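Local coordinates for protein glutamate racemase (Francisella tularensis subsp. tularensis, PDB 3OUT) that belongs to the Asp/Glu/hydantoin racemase family of two-domain enzymes and holds D-glutamic acid in the pocket between its domains, at residues 99-104 and 126-131. Numbering follows the deposited sequence.
Sequences DVITAG and NAYALQ
I101 and Y128 join the first turns of two helices whose short segments, 100-104 and 127-131, approach to 10.1 Å between axes at a crossing angle of -51°. The CA atoms of I101 and Y128 lie 6.7 Å apart, and no hydrogen bond links the two segments directly, so apolar contact carries most of the join.

I101 lies over one face of the Y128 ring with both of its branches. Its CG2, anti to the backbone N, sits 3.9 Å from the ring centroid in a CH-pi contact. Its CG1 touches Y128 CE2 at 3.7 Å, and from there CD1 continues to A127 CB. The ring extends to I101 although the CB of Y128 does not point at the other helix. G104 CA lies at the ring edge, nearest CE1, and with no side chain on this residue the hydroxyl of Y128 has room beside the helix. That hydroxyl is hydrogen-bonded to N78 OD1 of helix 78-92, a residue that lines the D-glutamic acid pocket, so the ring stands in the second shell of that site.

The partly exposed flank is polar. One water donates to both T102 OG1 and Q131 OE1, bridging the helices, while Q131 CG rests 4.3 Å from I101 CG2. T102 is itself tied to the N-cap residue D99: its backbone N donates to D99 OD2 at 2.9 Å, from above the carboxylate plane, and its hydroxyl donates to D99 OD1 on the syn side. At the N-terminal end of helix 127-135, N126 ND2 is hydrogen-bonded to E69 and the backbone O of D67 of the second subunit.

This contact exemplifies helix-helix packing between domains: helix 100-106 follows the edge strand 97-99 of the six-stranded parallel sheet, helix 127-135 belongs with the four-stranded one, and the side chain of V100 lies about 6 Å from bound D-glutamic acid, as expected of the two-domain alpha/beta racemase fold.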
ATOM      1  N   ASP B  99      23.667  -4.011   8.299  1.00  9.32           N
ATOM      2  CA  ASP B  99      22.791  -5.032   7.643  1.00  9.22           C
ATOM      3  C   ASP B  99      23.295  -6.442   7.888  1.00  9.08           C
ATOM      4  O   ASP B  99      24.496  -6.664   8.081  1.00  8.91           O
ATOM      5  CB  ASP B  99      22.626  -4.786   6.152  1.00  9.95           C
ATOM      6  CG  ASP B  99      23.847  -5.122   5.376  1.00 11.04           C
ATOM      7  OD1 ASP B  99      24.798  -4.296   5.356  1.00 11.25           O
ATOM      8  OD2 ASP B  99      23.898  -6.242   4.841  1.00 10.60           O
ATOM      9  N   VAL B 100      22.378  -7.403   7.888  1.00  8.89           N
ATOM     10  CA  VAL B 100      22.720  -8.787   8.237  1.00  8.48           C
ATOM     11  C   VAL B 100      23.577  -9.495   7.196  1.00  8.41           C
ATOM     12  O   VAL B 100      24.298 -10.419   7.555  1.00  9.50           O
ATOM     13  CB  VAL B 100      21.484  -9.671   8.542  1.00  9.14           C
ATOM     14  CG1 VAL B 100      20.915  -9.335   9.904  1.00 11.97           C
ATOM     15  CG2 VAL B 100      20.338  -9.580   7.424  1.00  8.71           C
ATOM     16  N   ILE B 101      23.534  -9.099   5.919  1.00  8.09           N
ATOM     17  CA  ILE B 101      24.386  -9.730   4.926  1.00  8.32           C
ATOM     18  C   ILE B 101      25.839  -9.336   5.172  1.00  8.13           C
ATOM     19  O   ILE B 101      26.719 -10.198   5.128  1.00  8.85           O
ATOM     20  CB  ILE B 101      23.926  -9.446   3.487  1.00  7.56           C
ATOM     21  CG1 ILE B 101      22.546 -10.075   3.252  1.00 10.04           C
ATOM     22  CG2 ILE B 101      24.945  -9.961   2.457  1.00  8.81           C
ATOM     23  CD1 ILE B 101      22.030  -9.937   1.836  1.00  7.84           C
ATOM     24  N   THR B 102      26.084  -8.056   5.458  1.00  8.12           N
ATOM     25  CA  THR B 102      27.456  -7.636   5.858  1.00  8.16           C
ATOM     26  C   THR B 102      27.959  -8.454   7.035  1.00  9.02           C
ATOM     27  O   THR B 102      29.128  -8.876   7.060  1.00  9.88           O
ATOM     28  CB  THR B 102      27.491  -6.112   6.162  1.00  8.86           C
ATOM     29  OG1 THR B 102      27.090  -5.401   4.981  1.00 10.32           O
ATOM     30  CG2 THR B 102      28.873  -5.656   6.614  1.00 10.92           C
ATOM     31  N   ALA B 103      27.105  -8.683   8.005  1.00  8.67           N
ATOM     32  CA  ALA B 103      27.442  -9.526   9.157  1.00  9.52           C
ATOM     33  C   ALA B 103      27.787 -10.956   8.748  1.00  9.80           C
ATOM     34  O   ALA B 103      28.798 -11.513   9.179  1.00 11.34           O
ATOM     35  CB  ALA B 103      26.289  -9.521  10.176  1.00  9.70           C
ATOM     36  N   GLY B 104      26.941 -11.572   7.917  1.00  9.67           N
ATOM     37  CA  GLY B 104      27.225 -12.929   7.443  1.00  9.35           C
ATOM     38  C   GLY B 104      28.548 -13.037   6.710  1.00  8.84           C
ATOM     39  O   GLY B 104      29.298 -14.003   6.910  1.00 10.12           O
ATOM     40  N   ASN B 126      21.520 -12.472  -6.053  1.00  9.64           N
ATOM     41  CA  ASN B 126      22.969 -12.767  -6.007  1.00  9.53           C
ATOM     42  C   ASN B 126      23.762 -11.994  -4.953  1.00 10.30           C
ATOM     43  O   ASN B 126      25.017 -12.015  -4.973  1.00  9.17           O
ATOM     44  CB  ASN B 126      23.637 -12.608  -7.398  1.00 10.33           C
ATOM     45  CG  ASN B 126      24.950 -13.382  -7.503  1.00 12.68           C
ATOM     46  OD1 ASN B 126      25.017 -14.566  -7.143  1.00 14.91           O
ATOM     47  ND2 ASN B 126      25.999 -12.714  -8.021  1.00 13.41           N
ATOM     48  N   ALA B 127      23.086 -11.365  -3.991  1.00  9.61           N
ATOM     49  CA  ALA B 127      23.769 -10.481  -3.088  1.00  9.60           C
ATOM     50  C   ALA B 127      24.858 -11.189  -2.245  1.00  9.46           C
ATOM     51  O   ALA B 127      25.923 -10.617  -2.024  1.00  9.51           O
ATOM     52  CB  ALA B 127      22.748  -9.774  -2.147  1.00  9.86           C
ATOM     53  N   TYR B 128      24.594 -12.388  -1.738  1.00  9.29           N
ATOM     54  CA  TYR B 128      25.579 -13.015  -0.844  1.00  9.20           C
ATOM     55  C   TYR B 128      26.829 -13.362  -1.627  1.00  8.79           C
ATOM     56  O   TYR B 128      27.935 -13.075  -1.185  1.00 10.37           O
ATOM     57  CB  TYR B 128      25.025 -14.245  -0.129  1.00  9.06           C
ATOM     58  CG  TYR B 128      24.565 -13.983   1.295  1.00  9.91           C
ATOM     59  CD1 TYR B 128      25.470 -13.844   2.298  1.00 10.88           C
ATOM     60  CD2 TYR B 128      23.199 -13.948   1.633  1.00 10.40           C
ATOM     61  CE1 TYR B 128      25.057 -13.625   3.612  1.00 10.59           C
ATOM     62  CE2 TYR B 128      22.796 -13.767   2.895  1.00 10.55           C
ATOM     63  CZ  TYR B 128      23.743 -13.595   3.903  1.00  9.85           C
ATOM     64  OH  TYR B 128      23.329 -13.379   5.204  1.00 11.89           O
ATOM     65  N   ALA B 129      26.664 -13.987  -2.787  1.00  9.45           N
ATOM     66  CA  ALA B 129      27.871 -14.316  -3.601  1.00  9.54           C
ATOM     67  C   ALA B 129      28.634 -13.059  -3.982  1.00  9.93           C
ATOM     68  O   ALA B 129      29.845 -13.003  -3.878  1.00  9.83           O
ATOM     69  CB  ALA B 129      27.474 -15.097  -4.813  1.00  9.58           C
ATOM     70  N   LEU B 130      27.923 -12.024  -4.411  1.00  9.71           N
ATOM     71  CA  LEU B 130      28.568 -10.765  -4.780  1.00  9.75           C
ATOM     72  C   LEU B 130      29.359 -10.146  -3.639  1.00  9.19           C
ATOM     73  O   LEU B 130      30.519  -9.736  -3.821  1.00 10.28           O
ATOM     74  CB  LEU B 130      27.540  -9.775  -5.308  1.00  9.41           C
ATOM     75  CG  LEU B 130      28.091  -8.454  -5.843  1.00 12.13           C
ATOM     76  CD1 LEU B 130      28.759  -8.683  -7.208  1.00 14.37           C
ATOM     77  CD2 LEU B 130      26.986  -7.371  -5.848  1.00 12.99           C
ATOM     78  N   GLN B 131      28.762 -10.104  -2.459  1.00  9.72           N
ATOM     79  CA  GLN B 131      29.409  -9.448  -1.305  1.00 10.54           C
ATOM     80  C   GLN B 131      30.564 -10.274  -0.780  1.00 11.25           C
ATOM     81  O   GLN B 131      31.555  -9.718  -0.347  1.00 10.62           O
ATOM     82  CB  GLN B 131      28.406  -9.153  -0.200  1.00 11.38           C
ATOM     83  CG  GLN B 131      27.290  -8.171  -0.616  1.00 14.57           C
ATOM     84  CD  GLN B 131      27.791  -6.776  -0.920  1.00 19.27           C
ATOM     85  OE1 GLN B 131      28.643  -6.243  -0.214  1.00 23.54           O
ATOM     86  NE2 GLN B 131      27.257  -6.174  -1.988  1.00 22.05           N
TER
HETATM   87  O   HOH W   1      28.015  -6.930   2.541  1.00 21.80           O